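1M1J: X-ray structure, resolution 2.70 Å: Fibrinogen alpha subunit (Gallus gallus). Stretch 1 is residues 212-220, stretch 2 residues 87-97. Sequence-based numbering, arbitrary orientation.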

# COMPACT_ATOMS: atom_id res chain seq x y z
N LYS D 212 70.44 -33.08 10.35
CA LYS D 212 69.91 -34.41 10.65
C LYS D 212 68.42 -34.45 10.33
O LYS D 212 67.58 -34.59 11.24
CB LYS D 212 70.12 -34.73 12.14
CG LYS D 212 71.38 -34.13 12.79
CD LYS D 212 72.68 -34.76 12.28
CE LYS D 212 73.89 -34.16 13.02
NZ LYS D 212 75.18 -34.76 12.59
N ASP D 213 68.09 -34.35 9.05
CA ASP D 213 66.70 -34.35 8.58
C ASP D 213 65.74 -35.11 9.48
O ASP D 213 65.90 -36.30 9.73
CB ASP D 213 66.59 -34.89 7.16
CG ASP D 213 65.17 -34.86 6.63
OD1 ASP D 213 64.32 -35.62 7.14
OD2 ASP D 213 64.89 -34.06 5.71
N SER D 214 64.73 -34.38 9.93
CA SER D 214 63.70 -34.92 10.80
C SER D 214 62.76 -33.75 11.09
O SER D 214 61.75 -33.90 11.77
CB SER D 214 64.32 -35.44 12.10
OG SER D 214 63.36 -36.11 12.90
N ASN D 215 63.13 -32.59 10.55
CA ASN D 215 62.36 -31.36 10.70
C ASN D 215 61.41 -31.17 9.52
O ASN D 215 60.82 -30.10 9.35
CB ASN D 215 63.30 -30.15 10.81
CG ASN D 215 64.21 -30.21 12.04
OD1 ASN D 215 65.03 -29.31 12.26
ND2 ASN D 215 64.07 -31.26 12.83
N VAL D 216 61.28 -32.21 8.70
CA VAL D 216 60.40 -32.19 7.53
C VAL D 216 59.25 -33.19 7.62
O VAL D 216 58.16 -32.94 7.10
CB VAL D 216 61.19 -32.48 6.23
CG1 VAL D 216 60.32 -32.17 5.02
CG2 VAL D 216 62.46 -31.65 6.19
N PRO D 217 59.48 -34.35 8.28
CA PRO D 217 58.43 -35.37 8.42
C PRO D 217 57.20 -34.92 9.22
O PRO D 217 56.15 -35.56 9.16
CB PRO D 217 59.16 -36.52 9.11
CG PRO D 217 60.55 -36.38 8.61
CD PRO D 217 60.77 -34.89 8.72
N GLU D 218 57.34 -33.83 9.97
CA GLU D 218 56.24 -33.31 10.78
C GLU D 218 55.05 -32.79 9.98
O GLU D 218 53.91 -33.22 10.20
CB GLU D 218 56.73 -32.18 11.71
CG GLU D 218 57.62 -32.64 12.84
CD GLU D 218 59.00 -33.07 12.37
OE1 GLU D 218 59.75 -32.19 11.90
OE2 GLU D 218 59.32 -34.27 12.47
N HIS D 219 55.31 -31.87 9.06
CA HIS D 219 54.27 -31.26 8.24
C HIS D 219 53.19 -32.23 7.76
O HIS D 219 52.04 -31.85 7.57
CB HIS D 219 54.90 -30.55 7.05
CG HIS D 219 53.98 -29.58 6.37
ND1 HIS D 219 53.35 -28.56 7.05
CD2 HIS D 219 53.61 -29.46 5.07
CE1 HIS D 219 52.62 -27.85 6.20
NE2 HIS D 219 52.76 -28.38 5.00
N PHE D 220 53.58 -33.49 7.55
CA PHE D 220 52.64 -34.52 7.08
C PHE D 220 51.37 -34.57 7.94
O PHE D 220 50.29 -34.18 7.42
CB PHE D 220 53.32 -35.89 7.08
CG PHE D 220 54.39 -36.05 6.03
CD1 PHE D 220 55.50 -35.20 6.01
CD2 PHE D 220 54.29 -37.05 5.07
CE1 PHE D 220 56.49 -35.36 5.05
CE2 PHE D 220 55.28 -37.21 4.10
CZ PHE D 220 56.39 -36.36 4.09
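Stretch 2 87-97: VIVETINILKP

Stretch 2 is helical throughout, part of a longer helix that begins earlier in the chain and continues later. The helix is kinked: the N atoms of Val87, Ile88, Thr91 and Pro97 make no bond to the turn before. Stretch 1 is mostly loop or turn. Pro217, Glu218 and His219 have helical phi/psi angles but lack the regular bonds.

The two stretches run in opposite senses. The CA atoms of Phe220 and Val89 are 7.2 Å apart, and those of Val216 and Lys96 are 6.8 Å apart. The early part of stretch 2 therefore meets the end of stretch 1. The contact buries 441 Å², both sides summed, and no hydrogen bond crosses it.

Val87 does not reach stretch 1. Ile88 is the first residue to touch, with its CA-to-CB bond directed toward stretch 1. CG2 of Ile88 lies 2.9 Å from NE2 of His219, at the edge of the imidazole and near the ring plane. This is very close for a carbon and a nitrogen. Val89 points sideways and stays out of contact, and Glu90 and Thr91 are out of reach.

Ile92, one turn on from Ile88, is buried and touches three residues. N of Ile92 donates to O of Ile88 at 2.8 Å. Four residues apart on a helix, the two side chains face the same way. At the closest approaches, CG1 of Ile92 is 3.7 Å from CD2 of His219, and CD1 of Ile92 is 4.1 Å from CG1 of Val216. CG2 of Ile92 is 3.1 Å from CE1 of Phe220, a tight apolar contact.

Asn93 points sideways, but the end of its side chain comes nearer. ND2 of Asn93 is 3.7 Å from CZ of Phe220, whose ring it approaches obliquely. Ile94 is out of reach. Leu95 points sideways and makes no contact.

Lys96 follows one turn after Ile92. The bond from Lys96 N to Ile92 O is weak, at 3.3 Å. The CA-to-CB bond of Lys96 points sideways, yet at 87 Å² this residue has the largest covered area of any here. CE of Lys96 lies 3.4 Å from CG of Pro217 and 4.4 Å from CZ of Phe220, while CD of Lys96 is 4.4 Å from CG1 of Val216. The charged NZ is hydrogen-bonded elsewhere in the structure. OD2 of Asp213 comes within 4.2 Å of the backbone O of Lys96. Pro97 points away and ends the stretch without contact.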

# COMPACT_ATOMS: atom_id res chain seq x y z
N VAL D 87 49.78 -28.69 -2.99
CA VAL D 87 50.91 -28.04 -3.64
C VAL D 87 52.06 -27.93 -2.64
O VAL D 87 53.15 -27.46 -2.97
CB VAL D 87 50.54 -26.63 -4.18
CG1 VAL D 87 51.76 -25.96 -4.81
CG2 VAL D 87 49.45 -26.76 -5.23
N ILE D 88 51.80 -28.36 -1.41
CA ILE D 88 52.80 -28.35 -0.36
C ILE D 88 53.26 -29.77 -0.11
O ILE D 88 54.46 -30.05 -0.08
CB ILE D 88 52.24 -27.75 0.95
CG1 ILE D 88 52.12 -26.23 0.80
CG2 ILE D 88 53.16 -28.08 2.12
CD1 ILE D 88 51.55 -25.53 2.02
N VAL D 89 52.31 -30.68 0.07
CA VAL D 89 52.65 -32.08 0.30
C VAL D 89 53.51 -32.61 -0.85
O VAL D 89 54.37 -33.48 -0.66
CB VAL D 89 51.38 -32.95 0.44
CG1 VAL D 89 51.74 -34.42 0.50
CG2 VAL D 89 50.62 -32.55 1.69
N GLU D 90 53.29 -32.06 -2.04
CA GLU D 90 54.05 -32.46 -3.22
C GLU D 90 55.52 -32.08 -3.06
O GLU D 90 56.41 -32.93 -3.18
CB GLU D 90 53.50 -31.79 -4.48
CG GLU D 90 52.06 -32.14 -4.79
CD GLU D 90 51.63 -31.68 -6.17
OE1 GLU D 90 51.82 -30.49 -6.49
OE2 GLU D 90 51.10 -32.52 -6.93
N THR D 91 55.77 -30.81 -2.78
CA THR D 91 57.13 -30.34 -2.60
C THR D 91 57.74 -30.95 -1.34
O THR D 91 58.96 -31.09 -1.23
CB THR D 91 57.18 -28.80 -2.52
OG1 THR D 91 56.63 -28.24 -3.73
CG2 THR D 91 58.61 -28.32 -2.37
N ILE D 92 56.88 -31.34 -0.40
CA ILE D 92 57.33 -31.98 0.84
C ILE D 92 57.74 -33.42 0.53
O ILE D 92 58.46 -34.06 1.29
CB ILE D 92 56.20 -31.98 1.91
CG1 ILE D 92 56.05 -30.57 2.49
CG2 ILE D 92 56.51 -32.96 3.04
CD1 ILE D 92 57.28 -30.07 3.21
N ASN D 93 57.26 -33.92 -0.61
CA ASN D 93 57.57 -35.27 -1.06
C ASN D 93 58.78 -35.28 -1.99
O ASN D 93 59.53 -36.26 -2.02
CB ASN D 93 56.35 -35.87 -1.75
CG ASN D 93 55.34 -36.41 -0.76
OD1 ASN D 93 54.20 -36.70 -1.12
ND2 ASN D 93 55.76 -36.56 0.50
N ILE D 94 58.95 -34.21 -2.75
CA ILE D 94 60.09 -34.08 -3.65
C ILE D 94 61.35 -33.84 -2.81
O ILE D 94 62.35 -34.54 -2.96
CB ILE D 94 59.94 -32.88 -4.61
CG1 ILE D 94 59.02 -33.26 -5.77
CG2 ILE D 94 61.31 -32.43 -5.12
CD1 ILE D 94 59.03 -32.25 -6.91
N LEU D 95 61.28 -32.85 -1.93
CA LEU D 95 62.40 -32.50 -1.07
C LEU D 95 62.73 -33.52 0.02
O LEU D 95 63.90 -33.71 0.36
CB LEU D 95 62.16 -31.12 -0.45
CG LEU D 95 62.55 -29.89 -1.30
CD1 LEU D 95 62.14 -30.07 -2.76
CD2 LEU D 95 61.91 -28.65 -0.70
N LYS D 96 61.71 -34.18 0.55
CA LYS D 96 61.92 -35.17 1.61
C LYS D 96 63.16 -36.04 1.36
O LYS D 96 64.02 -36.15 2.23
CB LYS D 96 60.67 -36.05 1.75
CG LYS D 96 60.73 -37.09 2.87
CD LYS D 96 60.87 -36.45 4.24
CE LYS D 96 60.43 -37.40 5.34
NZ LYS D 96 61.11 -38.72 5.27
N PRO D 97 63.27 -36.67 0.18
CA PRO D 97 64.43 -37.51 -0.13
C PRO D 97 65.68 -36.70 -0.46
O PRO D 97 66.77 -36.98 0.05
CB PRO D 97 63.96 -38.34 -1.32
CG PRO D 97 62.47 -38.37 -1.16
CD PRO D 97 62.19 -36.94 -0.78